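Local coordinates for protein beta-mannosidase (Trichoderma harzianum, PDB 4CVU) that probably hydrolyses terminal beta-linked mannose residues from the non-reducing ends of mannosides, as a fungal glycoside hydrolase of family 2, at residues 314-319 against 439-444; 348-353 against 376-381. All coordinates share one frame; numbering follows the deposited sequence.

Contact 1 (314-319 against 439-444)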
loop_
_atom_site.group_PDB
_atom_site.type_symbol
_atom_site.label_atom_id
_atom_site.label_comp_id
_atom_site.label_asym_id
_atom_site.label_seq_id
_atom_site.Cartn_x
_atom_site.Cartn_y
_atom_site.Cartn_z
ATOM N N TRP A 314 -5.046 22.303 -40.432
ATOM C CA TRP A 314 -4.770 23.320 -39.419
ATOM C C TRP A 314 -4.753 22.681 -38.018
ATOM O O TRP A 314 -5.413 21.664 -37.776
ATOM C CB TRP A 314 -5.859 24.406 -39.446
ATOM C CG TRP A 314 -6.012 25.087 -40.774
ATOM C CD1 TRP A 314 -6.852 24.713 -41.777
ATOM C CD2 TRP A 314 -5.335 26.268 -41.235
ATOM N NE1 TRP A 314 -6.747 25.573 -42.828
ATOM C CE2 TRP A 314 -5.822 26.539 -42.533
ATOM C CE3 TRP A 314 -4.375 27.121 -40.685
ATOM C CZ2 TRP A 314 -5.379 27.619 -43.286
ATOM C CZ3 TRP A 314 -3.931 28.205 -41.434
ATOM C CH2 TRP A 314 -4.441 28.444 -42.728
ATOM N N PRO A 315 -4.027 23.293 -37.091
ATOM C CA PRO A 315 -4.163 22.915 -35.669
ATOM C C PRO A 315 -5.582 23.159 -35.103
ATOM O O PRO A 315 -6.423 23.800 -35.744
ATOM C CB PRO A 315 -3.142 23.827 -34.968
ATOM C CG PRO A 315 -2.123 24.152 -36.030
ATOM C CD PRO A 315 -2.902 24.221 -37.302
ATOM N N ARG A 316 -5.843 22.631 -33.919
ATOM C CA ARG A 316 -7.131 22.831 -33.256
ATOM C C ARG A 316 -7.411 24.310 -33.000
ATOM O O ARG A 316 -6.503 25.076 -32.675
ATOM C CB ARG A 316 -7.257 22.005 -31.964
ATOM C CG ARG A 316 -6.154 22.132 -30.903
ATOM C CD ARG A 316 -6.435 21.136 -29.739
ATOM N NE ARG A 316 -7.812 21.274 -29.278
ATOM C CZ ARG A 316 -8.260 22.300 -28.553
ATOM N NH1 ARG A 316 -7.450 23.286 -28.157
ATOM N NH2 ARG A 316 -9.539 22.355 -28.224
ATOM N N ASP A 317 -8.687 24.690 -33.159
ATOM C CA ASP A 317 -9.136 26.088 -33.057
ATOM C C ASP A 317 -8.471 27.044 -34.086
ATOM O O ASP A 317 -8.500 28.260 -33.911
ATOM C CB ASP A 317 -8.997 26.628 -31.612
ATOM C CG ASP A 317 -10.189 26.244 -30.711
ATOM O OD1 ASP A 317 -10.993 25.385 -31.114
ATOM O OD2 ASP A 317 -10.332 26.828 -29.599
ATOM N N MET A 318 -7.894 26.484 -35.153
ATOM C CA MET A 318 -7.459 27.276 -36.298
ATOM C C MET A 318 -8.076 26.783 -37.618
ATOM O O MET A 318 -7.659 27.212 -38.678
ATOM C CB MET A 318 -5.932 27.265 -36.425
ATOM C CG MET A 318 -5.172 27.697 -35.185
ATOM S SD MET A 318 -3.379 27.632 -35.439
ATOM C CE MET A 318 -2.824 27.265 -33.780
ATOM N N GLY A 319 -9.042 25.872 -37.570
ATOM C CA GLY A 319 -9.626 25.352 -38.788
ATOM C C GLY A 319 -9.815 23.867 -38.708
ATOM O O GLY A 319 -9.896 23.312 -37.616
ATOM N N ARG A 439 -6.425 15.312 -33.988
ATOM C CA ARG A 439 -6.905 16.307 -33.036
ATOM C C ARG A 439 -6.342 17.706 -33.298
ATOM O O ARG A 439 -6.853 18.689 -32.763
ATOM C CB ARG A 439 -6.503 15.906 -31.599
ATOM C CG ARG A 439 -7.230 14.684 -31.086
ATOM C CD ARG A 439 -6.650 14.228 -29.767
ATOM N NE ARG A 439 -7.340 13.051 -29.214
ATOM C CZ ARG A 439 -8.162 13.056 -28.161
ATOM N NH1 ARG A 439 -8.463 14.188 -27.525
ATOM N NH2 ARG A 439 -8.685 11.907 -27.731
ATOM N N GLY A 440 -5.256 17.799 -34.043
ATOM C CA GLY A 440 -4.664 19.117 -34.322
ATOM C C GLY A 440 -3.710 19.698 -33.290
ATOM O O GLY A 440 -3.646 20.923 -33.109
ATOM N N VAL A 441 -2.958 18.830 -32.611
ATOM C CA VAL A 441 -1.968 19.276 -31.655
ATOM C C VAL A 441 -0.606 19.247 -32.344
ATOM O O VAL A 441 -0.119 18.191 -32.764
ATOM C CB VAL A 441 -2.009 18.387 -30.382
ATOM C CG1 VAL A 441 -1.047 18.875 -29.318
ATOM C CG2 VAL A 441 -3.433 18.277 -29.817
ATOM N N LEU A 442 0.048 20.412 -32.478
ATOM C CA LEU A 442 1.391 20.434 -33.062
ATOM C C LEU A 442 2.373 19.769 -32.136
ATOM O O LEU A 442 2.312 20.017 -30.914
ATOM C CB LEU A 442 1.849 21.900 -33.319
ATOM C CG LEU A 442 1.113 22.577 -34.482
ATOM C CD1 LEU A 442 1.483 24.066 -34.587
ATOM C CD2 LEU A 442 1.449 21.875 -35.785
ATOM N N LEU A 443 3.254 18.915 -32.677
ATOM C CA LEU A 443 4.284 18.247 -31.924
ATOM C C LEU A 443 5.687 18.737 -32.287
ATOM O O LEU A 443 6.262 18.322 -33.294
ATOM C CB LEU A 443 4.223 16.717 -32.116
ATOM C CG LEU A 443 2.984 16.065 -31.583
ATOM C CD1 LEU A 443 3.004 14.552 -31.677
ATOM C CD2 LEU A 443 2.665 16.564 -30.198
ATOM N N TRP A 444 6.249 19.579 -31.455
ATOM C CA TRP A 444 7.610 19.966 -31.607
ATOM C C TRP A 444 8.445 18.792 -31.143
ATOM O O TRP A 444 8.474 18.539 -29.994
ATOM C CB TRP A 444 7.843 21.205 -30.768
ATOM C CG TRP A 444 9.196 21.479 -30.215
ATOM C CD1 TRP A 444 10.279 20.658 -30.135
ATOM C CD2 TRP A 444 9.621 22.723 -29.688
ATOM N NE1 TRP A 444 11.319 21.300 -29.561
ATOM C CE2 TRP A 444 10.950 22.573 -29.274
ATOM C CE3 TRP A 444 8.984 23.927 -29.466
ATOM C CZ2 TRP A 444 11.675 23.609 -28.692
ATOM C CZ3 TRP A 444 9.713 24.963 -28.902
ATOM C CH2 TRP A 444 11.019 24.790 -28.504
#
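The indole of Trp314, whose carbonyl O comes 4.4 Å from Gly440 CA, carries Met318 O over one face, 3.2 Å above the plane and shifted toward the rim; that oxygen accepts a hydrogen bond from Asn834 ND2. Arg316 does its touching with its methylenes. CB lies 3.4 Å from Arg439 O, a buried oxygen for which the model offers no hydrogen-bond donor. With CG set between the backbone N and the carbonyl carbon (chi1 53°), CG comes 3.6 Å from Gly440 O. CD reaches Val441 CG2, and the charged end continues to Glu412 and to the carbonyl of Phe416. One hydrogen bond joins the backbones: Arg316 N to Gly440 O, 2.9 Å, nearly straight at hydrogen (164°) but bent at the oxygen (120°). Gly440, which leaves the helix with positive phi and has no side chain, lets its CA come within 4.1 Å of Pro315 CA. Beside this, Pro315 CG meets Leu442 CD1 at 3.9 Å, the two side chains crossing at a slant. A type II turn from Pro315 to Met318 is thus fitted against the link from helix 430-439 to strand 442-446, a helix-to-strand connection of the family 2 (beta/alpha)8 barrel.

Contact 2 (348-353 against 376-381). With CD (cadmium ion), chain U.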
loop_
_atom_site.group_PDB
_atom_site.type_symbol
_atom_site.label_atom_id
_atom_site.label_comp_id
_atom_site.label_asym_id
_atom_site.label_seq_id
_atom_site.Cartn_x
_atom_site.Cartn_y
_atom_site.Cartn_z
ATOM N N PHE A 348 -1.896 18.234 -45.907
ATOM C CA PHE A 348 -1.321 19.289 -46.706
ATOM C C PHE A 348 -1.260 20.534 -45.866
ATOM O O PHE A 348 -2.281 21.151 -45.592
ATOM C CB PHE A 348 -2.151 19.531 -47.980
ATOM C CG PHE A 348 -2.039 18.430 -48.976
ATOM C CD1 PHE A 348 -2.839 17.304 -48.875
ATOM C CD2 PHE A 348 -1.121 18.513 -50.024
ATOM C CE1 PHE A 348 -2.728 16.281 -49.811
ATOM C CE2 PHE A 348 -0.998 17.499 -50.946
ATOM C CZ PHE A 348 -1.802 16.382 -50.842
ATOM N N ARG A 349 -0.050 20.854 -45.414
ATOM C CA ARG A 349 0.216 22.102 -44.718
ATOM C C ARG A 349 1.693 22.399 -44.662
ATOM O O ARG A 349 2.524 21.525 -44.875
ATOM C CB ARG A 349 -0.373 22.110 -43.285
ATOM C CG ARG A 349 -0.152 20.848 -42.464
ATOM C CD ARG A 349 1.179 20.821 -41.739
ATOM N NE ARG A 349 2.203 20.217 -42.570
ATOM C CZ ARG A 349 3.252 19.548 -42.105
ATOM N NH1 ARG A 349 3.419 19.368 -40.808
ATOM N NH2 ARG A 349 4.130 19.046 -42.964
ATOM N N THR A 350 2.001 23.659 -44.409
ATOM C CA THR A 350 3.368 24.084 -44.179
ATOM C C THR A 350 3.481 24.446 -42.717
ATOM O O THR A 350 2.572 25.083 -42.157
ATOM C CB THR A 350 3.780 25.295 -45.047
ATOM O OG1 THR A 350 3.003 26.432 -44.698
ATOM C CG2 THR A 350 3.634 24.963 -46.546
ATOM N N ILE A 351 4.557 24.003 -42.085
ATOM C CA ILE A 351 4.890 24.436 -40.742
ATOM C C ILE A 351 6.333 24.877 -40.686
ATOM O O ILE A 351 7.234 24.100 -40.963
ATOM C CB ILE A 351 4.566 23.358 -39.681
ATOM C CG1 ILE A 351 4.826 23.893 -38.244
ATOM C CG2 ILE A 351 5.331 22.063 -39.940
ATOM C CD1 ILE A 351 3.858 24.938 -37.791
ATOM N N LEU A 352 6.525 26.161 -40.379
ATOM C CA LEU A 352 7.825 26.778 -40.296
ATOM C C LEU A 352 8.211 27.034 -38.846
ATOM O O LEU A 352 7.390 27.576 -38.075
ATOM C CB LEU A 352 7.769 28.137 -40.994
ATOM C CG LEU A 352 9.059 28.981 -40.933
ATOM C CD1 LEU A 352 10.165 28.329 -41.737
ATOM C CD2 LEU A 352 8.770 30.374 -41.465
ATOM N N PHE A 353 9.426 26.657 -38.472
ATOM C CA PHE A 353 10.044 27.154 -37.260
ATOM C C PHE A 353 11.015 28.245 -37.696
ATOM O O PHE A 353 11.968 27.977 -38.403
ATOM C CB PHE A 353 10.773 26.074 -36.457
ATOM C CG PHE A 353 11.683 26.635 -35.386
ATOM C CD1 PHE A 353 11.167 27.406 -34.347
ATOM C CD2 PHE A 353 13.050 26.397 -35.415
ATOM C CE1 PHE A 353 12.010 27.952 -33.373
ATOM C CE2 PHE A 353 13.900 26.949 -34.452
ATOM C CZ PHE A 353 13.378 27.704 -33.422
ATOM N N GLU A 376 5.008 29.311 -37.721
ATOM C CA GLU A 376 3.986 29.754 -38.682
ATOM C C GLU A 376 3.268 28.560 -39.315
ATOM O O GLU A 376 3.916 27.610 -39.742
ATOM C CB GLU A 376 4.617 30.574 -39.789
ATOM C CG GLU A 376 5.305 31.832 -39.295
ATOM C CD GLU A 376 5.944 32.639 -40.395
ATOM O OE1 GLU A 376 5.751 32.313 -41.595
ATOM O OE2 GLU A 376 6.669 33.602 -40.059
ATOM N N ILE A 377 1.945 28.608 -39.382
ATOM C CA ILE A 377 1.175 27.516 -39.978
ATOM C C ILE A 377 0.517 28.014 -41.250
ATOM O O ILE A 377 -0.246 28.945 -41.228
ATOM C CB ILE A 377 0.151 26.892 -39.011
ATOM C CG1 ILE A 377 -0.598 25.690 -39.605
ATOM C CG2 ILE A 377 -0.881 27.898 -38.558
ATOM C CD1 ILE A 377 0.161 24.407 -39.717
ATOM N N ASN A 378 0.874 27.385 -42.365
ATOM C CA ASN A 378 0.389 27.787 -43.666
ATOM C C ASN A 378 0.615 29.297 -43.858
ATOM O O ASN A 378 -0.229 29.971 -44.328
ATOM C CB ASN A 378 -1.073 27.447 -43.832
ATOM C CG ASN A 378 -1.325 25.964 -43.808
ATOM O OD1 ASN A 378 -0.565 25.211 -44.375
ATOM N ND2 ASN A 378 -2.403 25.542 -43.137
ATOM N N GLY A 379 1.750 29.796 -43.451
ATOM C CA GLY A 379 2.085 31.188 -43.646
ATOM C C GLY A 379 1.630 32.146 -42.570
ATOM O O GLY A 379 2.064 33.268 -42.551
ATOM N N HIS A 380 0.808 31.693 -41.635
ATOM C CA HIS A 380 0.319 32.564 -40.545
ATOM C C HIS A 380 1.069 32.310 -39.245
ATOM O O HIS A 380 1.171 31.172 -38.795
ATOM C CB HIS A 380 -1.171 32.363 -40.284
ATOM C CG HIS A 380 -2.026 32.504 -41.510
ATOM N ND1 HIS A 380 -2.147 31.502 -42.455
ATOM C CD2 HIS A 380 -2.811 33.519 -41.938
ATOM C CE1 HIS A 380 -2.979 31.894 -43.405
ATOM N NE2 HIS A 380 -3.384 33.117 -43.123
ATOM N N GLU A 381 1.615 33.379 -38.671
ATOM C CA GLU A 381 2.049 33.386 -37.271
ATOM C C GLU A 381 0.921 32.977 -36.341
ATOM O O GLU A 381 -0.240 33.345 -36.561
ATOM C CB GLU A 381 2.469 34.805 -36.883
ATOM C CG GLU A 381 3.819 35.149 -37.389
ATOM C CD GLU A 381 4.224 36.588 -37.110
ATOM O OE1 GLU A 381 3.685 37.271 -36.239
ATOM O OE2 GLU A 381 5.141 37.024 -37.774
HETATM CD CD CD U . 5.655 39.010 -36.923
HETATM O O HOH W 1 3.974 28.027 -42.755
HETATM O O HOH W 2 4.449 41.011 -36.267
HETATM O O HOH W 3 7.255 38.254 -35.133
HETATM O O HOH W 4 6.989 39.782 -39.001
#
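Ile351 and Leu352 run antiparallel to Ile377 and Glu376: Leu352 and Glu376 form a hydrogen-bonded pair, with Leu352 N to Glu376 O at 3.1 Å and Glu376 N to Leu352 O at 3.0 Å, and Ile351 with Ile377 is the non-hydrogen-bonded pair. The pairing is prolonged by a side chain. Asn378 N donates to Thr350 O, but the return bond from Thr350 N goes to the amide oxygen Asn378 OD1 (3.0 Å, 162° at hydrogen), the donor tilted 30° from the amide plane. CG of Asn378 lies anti to its own carbonyl carbon (chi1 -65°), and because ND2 donates to Trp313 O, both ends of the amide are engaged and its flip state is defined. On one face of the sheet Ile351 CD1 and Ile377 CD1 meet at 4.2 Å. On the other, the Leu352 and Glu376 side chains run alongside one another in the same direction, with Leu352 CD2 3.6 Å from Glu376 OE1; OE2 of that carboxylate is bound by His374. Thr350 OG1 is held by Gln248 and by a water at 2.7 Å, which accepts from Gly379 N (2.9 Å). Asn378 and Gly379 are the central residues of a type I' turn, a combination well suited to a two-residue hairpin. Beyond it, Glu381 chelates a cadmium ion unevenly, with OE2 the nearer oxygen at 2.2 Å and three waters also bound, while OE1 accepts from Arg699. Chemically, the contact combines a single apolar methyl contact of ordinary length with a polar network at the turn: the water links Thr350 OG1 to Gly379 N, with a weak bond back to Glu376 O, and the Asn378 amide extends the pairing past the ladder, its oxygen standing in for a backbone acceptor.

Following the chain from the N terminus, residues 314-319 come first, in the loop between strands 298-305 and 324-332 of the domain preceding the barrel. Strand 340-346 then leads to 348-353, and contact 2 closes a short loop containing helix 360-365 when 376-381 arrives. The chain continues through strand 380-389, helix 401-413, strand 418-421 and helix 430-439 before 439-444 closes contact 1, whose 119-residue loop therefore encloses contact 2 entirely; the two do not cross. Their centres are 11 Å apart and they touch directly, Pro315 CD reaching Ile377 CG1 at 3.6 Å. Contact 1 lays a loop of the Ig-like domain on the start of parallel strand 442-446, while contact 2 pairs strand 351-354 with the hairpin of the same mixed sheet.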